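Local coordinates for putative Lipoprotein (PDB 3U24) that is of unknown function but, as a zinc-binding putative lipoprotein of the DUF885 family in the peptidase MA clan, may be a metallohydrolase, at residues A[311-316]-A[389-394]; A[322-327]-A[350-355]; A[398-403]-A[459-464]. One frame throughout, in Å; residues are numbered along the deposited sequence.

Contact 1. Residues A[311-316]-A[389-394]; sequences TKHVKR and SAESYL. With ZN (zinc ion), chain E.
His-313 and Glu-391 meet through a shared zinc ion rather than through a hydrogen bond. His-313 NE2 lies 1.9 Å from the zinc. The carboxylate chelates it unevenly, with Glu-391 OE2 at 2.1 Å from the zinc and Glu-391 OE1 at 2.5 Å. Ring and carboxylate planes are turned 62° apart, and a further ligand comes from outside the two segments. Glu-391 OE2 also accepts a hydrogen bond from Arg-395 NE, a second-shell bond that probably helps to position the carboxylate.

A side-chain-to-backbone bond fixes the other end of the imidazole. His-313 ND1 donates to the carbonyl of the next residue, Val-314 O, at 2.6 Å; the bond is nearly straight (171°) and lies in the ring plane, although the donor stands above the carbonyl plane. With both nitrogens engaged, the ring has little freedom to turn.

Carbon contacts centre on Leu-394. Its CB sits over one face of the His-313 imidazole, 3.7 Å from the ring centroid, a CH-pi contact. Its two methyl groups divide between neighbours: CD1 meets Arg-316 at CA and CB, whereas Leu-394 CD2 lies 4.0 Å from Val-314 CG1. One turn earlier on the helix, Ala-390 CB covers a face of the Arg-316 guanidinium, 3.6 Å from Arg-316 NE. Extended from CG to NE, Arg-316 runs past this methyl group, and its NE donates to Leu-382 O.

Loop 311-316 is thus pinned to helix 387-396 at a histidine–carboxylate zinc site, separate from the His-408, His-414 and Glu-439 zinc site of this protein.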
loop_
_atom_site.group_PDB
_atom_site.type_symbol
_atom_site.label_atom_id
_atom_site.label_comp_id
_atom_site.label_asym_id
_atom_site.label_seq_id
_atom_site.Cartn_x
_atom_site.Cartn_y
_atom_site.Cartn_z
ATOM N N THR A 311 5.800 24.540 14.574
ATOM C CA THR A 311 6.761 25.483 14.066
ATOM C C THR A 311 8.197 25.155 14.437
ATOM O O THR A 311 9.081 25.787 13.938
ATOM C CB THR A 311 6.449 26.937 14.493
ATOM O OG1 THR A 311 6.680 27.071 15.903
ATOM C CG2 THR A 311 4.977 27.304 14.117
ATOM N N LYS A 312 8.461 24.189 15.309
ATOM C CA LYS A 312 9.850 23.781 15.524
ATOM C C LYS A 312 10.153 22.665 14.539
ATOM O O LYS A 312 9.573 21.566 14.620
ATOM C CB LYS A 312 10.094 23.328 16.971
ATOM C CG LYS A 312 11.580 23.115 17.349
ATOM C CD LYS A 312 11.729 22.545 18.779
ATOM C CE LYS A 312 13.142 22.043 19.101
ATOM N NZ LYS A 312 14.171 23.119 19.027
ATOM N N HIS A 313 11.048 22.921 13.594
ATOM C CA HIS A 313 11.353 21.923 12.577
ATOM C C HIS A 313 12.703 22.149 12.046
ATOM O O HIS A 313 13.274 23.220 12.246
ATOM C CB HIS A 313 10.360 21.955 11.437
ATOM C CG HIS A 313 10.276 23.286 10.753
ATOM N ND1 HIS A 313 11.220 23.719 9.922
ATOM C CD2 HIS A 313 9.321 24.294 10.830
ATOM C CE1 HIS A 313 10.892 24.942 9.472
ATOM N NE2 HIS A 313 9.707 25.265 9.992
ATOM N N VAL A 314 13.240 21.146 11.359
ATOM C CA VAL A 314 14.552 21.301 10.764
ATOM C C VAL A 314 14.468 22.380 9.699
ATOM O O VAL A 314 13.417 22.551 9.075
ATOM C CB VAL A 314 15.105 19.962 10.173
ATOM C CG1 VAL A 314 14.279 19.511 8.976
ATOM C CG2 VAL A 314 16.564 20.139 9.790
ATOM N N LYS A 315 15.560 23.121 9.526
ATOM C CA LYS A 315 15.696 24.081 8.430
ATOM C C LYS A 315 15.619 23.307 7.129
ATOM O O LYS A 315 16.145 22.214 7.027
ATOM C CB LYS A 315 17.034 24.858 8.486
ATOM C CG LYS A 315 16.999 26.172 9.270
ATOM C CD LYS A 315 18.404 26.703 9.593
ATOM C CE LYS A 315 18.840 26.384 11.043
ATOM N NZ LYS A 315 20.321 26.244 11.221
ATOM N N ARG A 316 14.968 23.906 6.150
ATOM C CA ARG A 316 14.640 23.269 4.908
ATOM C C ARG A 316 15.824 22.634 4.190
ATOM O O ARG A 316 15.750 21.475 3.806
ATOM C CB ARG A 316 13.997 24.317 4.032
ATOM C CG ARG A 316 13.721 23.911 2.613
ATOM C CD ARG A 316 13.210 25.106 1.794
ATOM N NE ARG A 316 12.784 24.623 0.491
ATOM C CZ ARG A 316 12.283 25.378 -0.475
ATOM N NH1 ARG A 316 12.115 26.688 -0.295
ATOM N NH2 ARG A 316 11.944 24.809 -1.626
ATOM N N SER A 389 4.807 25.833 0.389
ATOM C CA SER A 389 4.610 24.383 0.481
ATOM C C SER A 389 5.707 23.730 1.340
ATOM O O SER A 389 5.413 22.834 2.116
ATOM C CB SER A 389 4.580 23.740 -0.904
ATOM O OG SER A 389 3.520 24.313 -1.679
ATOM N N ALA A 390 6.944 24.181 1.179
ATOM C CA ALA A 390 8.063 23.630 1.912
ATOM C C ALA A 390 7.815 23.858 3.402
ATOM O O ALA A 390 8.022 22.960 4.232
ATOM C CB ALA A 390 9.366 24.275 1.480
ATOM N N GLU A 391 7.334 25.056 3.737
ATOM C CA GLU A 391 7.079 25.330 5.122
ATOM C C GLU A 391 5.949 24.433 5.624
ATOM O O GLU A 391 6.050 23.917 6.733
ATOM C CB GLU A 391 6.792 26.783 5.375
ATOM C CG GLU A 391 6.411 27.108 6.809
ATOM C CD GLU A 391 7.538 27.044 7.848
ATOM O OE1 GLU A 391 8.747 27.085 7.544
ATOM O OE2 GLU A 391 7.154 26.988 9.037
ATOM N N SER A 392 4.902 24.223 4.837
ATOM C CA SER A 392 3.812 23.342 5.294
ATOM C C SER A 392 4.294 21.913 5.510
ATOM O O SER A 392 3.856 21.234 6.435
ATOM C CB SER A 392 2.624 23.322 4.320
ATOM O OG SER A 392 1.915 24.551 4.397
ATOM N N TYR A 393 5.175 21.460 4.631
ATOM C CA TYR A 393 5.734 20.137 4.722
ATOM C C TYR A 393 6.560 19.989 5.981
ATOM O O TYR A 393 6.437 18.997 6.670
ATOM C CB TYR A 393 6.588 19.861 3.502
ATOM C CG TYR A 393 7.102 18.468 3.393
ATOM C CD1 TYR A 393 8.323 18.121 3.975
ATOM C CD2 TYR A 393 6.394 17.483 2.678
ATOM C CE1 TYR A 393 8.828 16.822 3.880
ATOM C CE2 TYR A 393 6.901 16.175 2.565
ATOM C CZ TYR A 393 8.113 15.845 3.168
ATOM O OH TYR A 393 8.651 14.562 3.086
ATOM N N LEU A 394 7.399 20.975 6.268
ATOM C CA LEU A 394 8.237 20.941 7.449
ATOM C C LEU A 394 7.430 21.036 8.725
ATOM O O LEU A 394 7.837 20.480 9.744
ATOM C CB LEU A 394 9.296 22.046 7.401
ATOM C CG LEU A 394 10.371 21.852 6.323
ATOM C CD1 LEU A 394 11.211 23.104 6.140
ATOM C CD2 LEU A 394 11.265 20.678 6.700
HETATM ZN ZN ZN E . 9.036 27.096 9.980
#

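Contact 2. Residues A[322-327]-A[350-355]; sequences EVRKQI and VRETPE. With ZN (zinc ion), chain J.
Arg-324 reaches from the helix to two acceptors on the strand through one nitrogen. Arg-324 NH2 makes a salt bridge with Glu-352 OE1 at 2.7 Å, on the syn side of the carboxylate. The same Arg-324 NH2 donates to the backbone Val-350 O at 3.2 Å. The first bond is bent (139°), but guanidinium and carboxylate are nearly coplanar, 25° apart. The second meets the carbonyl from above its plane. Arg-324 CG is anti to the carbonyl carbon, and the chain runs extended from there to NE, spanning the gap to the strand. Both charged side chains also touch a crystal neighbour, which may influence how they are placed.

Beside this polar bridge the helix, part of 319-337, packs on 349-352, an outermost strand of a small three-stranded mixed sheet, and runs nearly antiparallel to it: the segment axes pass 9.3 Å apart with their directions 170° from each other.

Apolar contacts converge on Val-350. Ile-327 CD1 touches Val-350 CG2 at 3.6 Å, Val-323 CG1 stands farther off, and the Arg-324 methylene CG lies 4.0 Å from Val-350 CB. Tyr-377 of the neighbouring strand 376-379 packs on both Val-323 and Ile-327.

Metal binding occupies another side of the helix. Glu-322 OE2 lies 2.6 Å from a zinc ion that two waters also ligate. A bond from Gln-326 NE2, 2.9 Å long and one helical turn away, uses the anti lone pair of Glu-322 OE2 and probably steadies the carboxylate; Gln-326 OE1 is in turn held by Asn-406 ND2.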
loop_
_atom_site.group_PDB
_atom_site.type_symbol
_atom_site.label_atom_id
_atom_site.label_comp_id
_atom_site.label_asym_id
_atom_site.label_seq_id
_atom_site.Cartn_x
_atom_site.Cartn_y
_atom_site.Cartn_z
ATOM N N GLU A 322 19.522 15.953 8.175
ATOM C CA GLU A 322 18.964 15.652 9.505
ATOM C C GLU A 322 18.583 14.184 9.510
ATOM O O GLU A 322 18.817 13.474 10.507
ATOM C CB GLU A 322 17.787 16.561 9.877
ATOM C CG GLU A 322 17.091 16.279 11.228
ATOM C CD GLU A 322 18.029 16.390 12.439
ATOM O OE1 GLU A 322 18.953 17.218 12.398
ATOM O OE2 GLU A 322 17.876 15.638 13.437
ATOM N N VAL A 323 18.065 13.716 8.378
ATOM C CA VAL A 323 17.729 12.320 8.243
ATOM C C VAL A 323 18.941 11.430 8.357
ATOM O O VAL A 323 18.884 10.433 9.094
ATOM C CB VAL A 323 16.956 12.003 6.942
ATOM C CG1 VAL A 323 16.626 10.522 6.902
ATOM C CG2 VAL A 323 15.641 12.798 6.874
ATOM N N ARG A 324 20.036 11.771 7.666
ATOM C CA ARG A 324 21.260 10.960 7.757
ATOM C C ARG A 324 21.816 10.932 9.173
ATOM O O ARG A 324 22.358 9.926 9.625
ATOM C CB ARG A 324 22.385 11.517 6.882
ATOM C CG ARG A 324 22.215 11.381 5.392
ATOM C CD ARG A 324 23.553 11.480 4.634
ATOM N NE ARG A 324 23.272 11.170 3.247
ATOM C CZ ARG A 324 23.007 12.067 2.303
ATOM N NH1 ARG A 324 23.082 13.367 2.540
ATOM N NH2 ARG A 324 22.691 11.642 1.093
ATOM N N LYS A 325 21.736 12.049 9.861
ATOM C CA LYS A 325 22.207 12.129 11.244
ATOM C C LYS A 325 21.346 11.241 12.186
ATOM O O LYS A 325 21.878 10.556 13.095
ATOM C CB LYS A 325 22.196 13.605 11.666
ATOM C CG LYS A 325 22.613 13.932 13.089
ATOM C CD LYS A 325 22.529 15.440 13.346
ATOM C CE LYS A 325 22.846 15.786 14.806
ATOM N NZ LYS A 325 21.818 15.235 15.747
ATOM N N GLN A 326 20.041 11.184 11.924
ATOM C CA GLN A 326 19.101 10.490 12.830
ATOM C C GLN A 326 19.222 8.972 12.768
ATOM O O GLN A 326 19.113 8.304 13.793
ATOM C CB GLN A 326 17.647 10.894 12.581
ATOM C CG GLN A 326 17.319 12.220 13.220
ATOM C CD GLN A 326 15.864 12.591 13.115
ATOM O OE1 GLN A 326 15.002 11.740 12.836
ATOM N NE2 GLN A 326 15.571 13.868 13.331
ATOM N N ILE A 327 19.478 8.433 11.588
ATOM C CA ILE A 327 19.471 7.001 11.460
ATOM C C ILE A 327 20.495 6.333 12.406
ATOM O O ILE A 327 20.113 5.399 13.136
ATOM C CB ILE A 327 19.551 6.568 9.983
ATOM C CG1 ILE A 327 18.233 6.948 9.310
ATOM C CG2 ILE A 327 19.738 5.049 9.875
ATOM C CD1 ILE A 327 18.252 6.825 7.814
ATOM N N VAL A 350 21.035 6.654 2.674
ATOM C CA VAL A 350 20.012 7.647 2.437
ATOM C C VAL A 350 20.359 8.286 1.138
ATOM O O VAL A 350 21.500 8.625 0.914
ATOM C CB VAL A 350 19.953 8.733 3.506
ATOM C CG1 VAL A 350 18.788 9.664 3.213
ATOM C CG2 VAL A 350 19.801 8.118 4.883
ATOM N N ARG A 351 19.369 8.428 0.271
ATOM C CA ARG A 351 19.560 9.086 -1.007
ATOM C C ARG A 351 18.404 10.022 -1.254
ATOM O O ARG A 351 17.267 9.787 -0.836
ATOM C CB ARG A 351 19.683 8.079 -2.170
ATOM C CG ARG A 351 18.517 8.073 -3.167
ATOM C CD ARG A 351 18.665 6.990 -4.229
ATOM N NE ARG A 351 17.376 6.391 -4.580
ATOM C CZ ARG A 351 17.216 5.319 -5.358
ATOM N NH1 ARG A 351 15.993 4.843 -5.582
ATOM N NH2 ARG A 351 18.263 4.713 -5.911
ATOM N N GLU A 352 18.732 11.075 -1.980
ATOM C CA GLU A 352 17.792 12.099 -2.346
ATOM C C GLU A 352 16.895 11.509 -3.470
ATOM O O GLU A 352 17.400 11.085 -4.516
ATOM C CB GLU A 352 18.535 13.447 -2.682
ATOM C CG GLU A 352 20.084 13.458 -2.874
ATOM C CD GLU A 352 21.001 13.468 -1.599
ATOM O OE1 GLU A 352 21.549 12.380 -1.293
ATOM O OE2 GLU A 352 21.262 14.528 -0.939
ATOM N N THR A 353 15.581 11.446 -3.216
ATOM C CA THR A 353 14.632 10.662 -4.036
ATOM C C THR A 353 14.730 11.014 -5.493
ATOM O O THR A 353 14.639 12.188 -5.832
ATOM C CB THR A 353 13.134 10.906 -3.696
ATOM O OG1 THR A 353 12.883 10.704 -2.301
ATOM C CG2 THR A 353 12.226 9.958 -4.515
ATOM N N PRO A 354 14.900 10.002 -6.361
ATOM C CA PRO A 354 14.753 10.249 -7.803
ATOM C C PRO A 354 13.282 10.235 -8.269
ATOM O O PRO A 354 12.516 9.323 -7.911
ATOM C CB PRO A 354 15.559 9.108 -8.452
ATOM C CG PRO A 354 16.329 8.458 -7.340
ATOM C CD PRO A 354 15.534 8.702 -6.091
ATOM N N GLU A 355 12.910 11.268 -9.035
ATOM C CA GLU A 355 11.609 11.362 -9.724
ATOM C C GLU A 355 10.466 10.522 -9.102
ATOM O O GLU A 355 9.903 10.870 -8.052
ATOM C CB GLU A 355 11.835 11.060 -11.229
ATOM C CG GLU A 355 10.919 10.046 -11.915
ATOM C CD GLU A 355 11.606 8.721 -12.208
ATOM O OE1 GLU A 355 11.775 8.377 -13.402
ATOM O OE2 GLU A 355 11.978 8.023 -11.244
HETATM ZN ZN ZN J . 18.516 15.957 15.933
HETATM O O HOH W 1 17.857 18.174 15.954
HETATM O O HOH W 2 16.718 14.721 17.292
#

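Contact 3. Residues A[398-403]-A[459-464]; sequences NHWILQ and PEMWLM. With ZN (zinc ion), chain I; ZN (zinc ion), chain G.
Trp-400 packs against Glu-460 and the selenomethionines Met-461 and Met-464, joining segment 398-403, which leads into helix 401-409, to the first turns of helix 459-485 in a buried contact with a Met-aromatic element. At its root, Trp-400 CB lies 3.8 Å from Met-464 CB; Met-464 CG also approaches Trp-400 CB and, farther along the ring, CE3. Trp-400 CD1 meets the backbone at Met-461 CA, 3.5 Å away, while the Met-461 selenium stands at the edge of the five-membered ring, 5.1 Å from its centroid. NE1 makes a weak hydrogen bond to Glu-458 OE1. Glu-460 CB lies over one face of the indole, 3.5 Å from Trp-400 CZ2, and His-399 CD2 over the opposite face; at the far rim CH2 touches Lys-312. An alanine here would probably open a gap between Glu-460 and the His-399 ring and leave Glu-458 without its indole partner. The His-399 imidazole binds two zinc ions, one through ND1 and one through NE2. Asn-398 OD1 caps the turn with a 3.1 Å bond from Ile-401 N, and its ND2 donates to Arg-395 O. Met-464 CE ends 3.3 Å from Asn-398 ND2 and, tightly packed, 3.5 Å from Ile-401 CG1.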
loop_
_atom_site.group_PDB
_atom_site.type_symbol
_atom_site.label_atom_id
_atom_site.label_comp_id
_atom_site.label_asym_id
_atom_site.label_seq_id
_atom_site.Cartn_x
_atom_site.Cartn_y
_atom_site.Cartn_z
ATOM N N ASN A 398 7.823 17.823 11.475
ATOM C CA ASN A 398 8.463 18.709 12.425
ATOM C C ASN A 398 9.528 18.008 13.328
ATOM O O ASN A 398 9.903 16.879 13.092
ATOM C CB ASN A 398 7.347 19.403 13.215
ATOM C CG ASN A 398 6.483 18.421 13.977
ATOM O OD1 ASN A 398 7.011 17.680 14.803
ATOM N ND2 ASN A 398 5.147 18.374 13.676
ATOM N N HIS A 399 10.053 18.685 14.334
ATOM C CA HIS A 399 11.185 18.165 15.126
ATOM C C HIS A 399 10.891 16.786 15.677
ATOM O O HIS A 399 11.759 15.910 15.704
ATOM C CB HIS A 399 11.471 19.141 16.274
ATOM C CG HIS A 399 12.537 18.667 17.240
ATOM N ND1 HIS A 399 13.862 18.673 16.927
ATOM C CD2 HIS A 399 12.444 18.202 18.535
ATOM C CE1 HIS A 399 14.558 18.203 17.960
ATOM N NE2 HIS A 399 13.688 17.902 18.941
ATOM N N TRP A 400 9.662 16.578 16.123
ATOM C CA TRP A 400 9.239 15.281 16.628
ATOM C C TRP A 400 8.785 14.294 15.577
ATOM O O TRP A 400 9.197 13.119 15.607
ATOM C CB TRP A 400 8.171 15.459 17.669
ATOM C CG TRP A 400 8.641 16.342 18.819
ATOM C CD1 TRP A 400 9.335 15.949 19.948
ATOM C CD2 TRP A 400 8.506 17.797 18.955
ATOM N NE1 TRP A 400 9.586 17.018 20.763
ATOM C CE2 TRP A 400 9.114 18.148 20.225
ATOM C CE3 TRP A 400 7.986 18.791 18.172
ATOM C CZ2 TRP A 400 9.187 19.452 20.669
ATOM C CZ3 TRP A 400 8.017 20.089 18.638
ATOM C CH2 TRP A 400 8.608 20.411 19.859
ATOM N N ILE A 401 7.960 14.732 14.639
ATOM C CA ILE A 401 7.357 13.804 13.695
ATOM C C ILE A 401 8.422 13.243 12.755
ATOM O O ILE A 401 8.315 12.112 12.336
ATOM C CB ILE A 401 6.201 14.443 12.897
ATOM C CG1 ILE A 401 4.979 14.714 13.800
ATOM C CG2 ILE A 401 5.831 13.643 11.661
ATOM C CD1 ILE A 401 4.331 13.533 14.481
ATOM N N LEU A 402 9.442 14.022 12.422
ATOM C CA LEU A 402 10.527 13.535 11.595
ATOM C C LEU A 402 11.249 12.317 12.231
ATOM O O LEU A 402 11.656 11.417 11.540
ATOM C CB LEU A 402 11.509 14.669 11.303
ATOM C CG LEU A 402 12.679 14.311 10.379
ATOM C CD1 LEU A 402 12.169 13.657 9.073
ATOM C CD2 LEU A 402 13.577 15.524 10.129
ATOM N N GLN A 403 11.355 12.300 13.563
ATOM C CA GLN A 403 11.998 11.210 14.277
ATOM C C GLN A 403 11.083 9.966 14.226
ATOM O O GLN A 403 11.513 8.869 13.885
ATOM C CB GLN A 403 12.263 11.624 15.719
ATOM C CG GLN A 403 13.243 12.785 15.916
ATOM C CD GLN A 403 13.395 13.124 17.405
ATOM O OE1 GLN A 403 13.863 12.288 18.178
ATOM N NE2 GLN A 403 12.979 14.323 17.815
ATOM N N PRO A 459 6.976 15.117 27.065
ATOM C CA PRO A 459 5.551 15.270 26.759
ATOM C C PRO A 459 5.277 15.735 25.340
ATOM O O PRO A 459 4.337 15.260 24.731
ATOM C CB PRO A 459 5.087 16.289 27.785
ATOM C CG PRO A 459 6.023 16.104 28.937
ATOM C CD PRO A 459 7.341 15.852 28.291
ATOM N N GLU A 460 6.104 16.627 24.813
ATOM C CA GLU A 460 5.954 17.138 23.426
ATOM C C GLU A 460 5.984 15.989 22.400
ATOM O O GLU A 460 5.199 15.943 21.469
ATOM C CB GLU A 460 7.072 18.162 23.092
ATOM C CG GLU A 460 6.944 19.556 23.753
ATOM C CD GLU A 460 7.491 19.658 25.183
ATOM O OE1 GLU A 460 7.834 18.609 25.815
ATOM O OE2 GLU A 460 7.587 20.804 25.677
HETATM N N MSE A 461 6.923 15.075 22.598
HETATM C CA MSE A 461 7.123 13.933 21.727
HETATM C C MSE A 461 5.879 13.062 21.795
HETATM O O MSE A 461 5.330 12.701 20.769
HETATM C CB MSE A 461 8.368 13.141 22.160
HETATM C CG MSE A 461 8.538 11.767 21.474
HETATM SE SE MSE A 461 8.831 11.987 19.554
HETATM C CE MSE A 461 10.755 12.154 19.746
ATOM N N TRP A 462 5.417 12.750 22.992
ATOM C CA TRP A 462 4.190 11.948 23.118
ATOM C C TRP A 462 2.982 12.593 22.480
ATOM O O TRP A 462 2.189 11.922 21.806
ATOM C CB TRP A 462 3.924 11.560 24.567
ATOM C CG TRP A 462 4.795 10.383 24.940
ATOM C CD1 TRP A 462 6.167 10.379 25.169
ATOM C CD2 TRP A 462 4.393 8.993 25.069
ATOM N NE1 TRP A 462 6.615 9.125 25.420
ATOM C CE2 TRP A 462 5.598 8.248 25.380
ATOM C CE3 TRP A 462 3.194 8.319 24.963
ATOM C CZ2 TRP A 462 5.580 6.882 25.584
ATOM C CZ3 TRP A 462 3.181 6.937 25.156
ATOM C CH2 TRP A 462 4.344 6.237 25.463
ATOM N N LEU A 463 2.841 13.896 22.646
ATOM C CA LEU A 463 1.702 14.594 22.084
ATOM C C LEU A 463 1.698 14.458 20.562
ATOM O O LEU A 463 0.647 14.185 19.969
ATOM C CB LEU A 463 1.727 16.066 22.503
ATOM C CG LEU A 463 0.619 16.980 21.990
ATOM C CD1 LEU A 463 -0.738 16.447 22.423
ATOM C CD2 LEU A 463 0.853 18.412 22.472
HETATM N N MSE A 464 2.875 14.649 19.950
HETATM C CA MSE A 464 3.030 14.592 18.525
HETATM C C MSE A 464 2.837 13.171 18.014
HETATM O O MSE A 464 2.181 12.976 17.003
HETATM C CB MSE A 464 4.393 15.134 18.079
HETATM C CG MSE A 464 4.587 16.636 18.245
HETATM SE SE MSE A 464 3.225 17.793 17.302
HETATM C CE MSE A 464 3.022 16.856 15.690
HETATM ZN ZN ZN I . 14.976 19.388 14.904
HETATM ZN ZN ZN G . 14.196 17.210 20.808
HETATM O O HOH W 3 13.089 15.262 20.760
HETATM O O HOH W 4 12.883 18.224 22.261
HETATM O O HOH W 5 14.381 18.241 13.091
#

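Overall arrangement
The three contacts form one continuous region on the same side of the chain's centre. Contact 2 is nested within the loop closed by contact 1, their centres about 16 Å apart, and they touch where Val-314 CG2 packs on Glu-322 CB at 3.8 Å. Contact 3 follows in the chain, its centre about 14 Å from that of contact 1; a probable hydrogen bond from His-399 N to Lys-312 O (2.9 Å) joins them. Leu-402 packs on Glu-322, linking contacts 2 and 3. Helix 401-409 continues to His-408, which with His-414 and Glu-439 binds zinc at what is probably the functional centre; the Ile-327 side chain is about 11 Å from that of His-414.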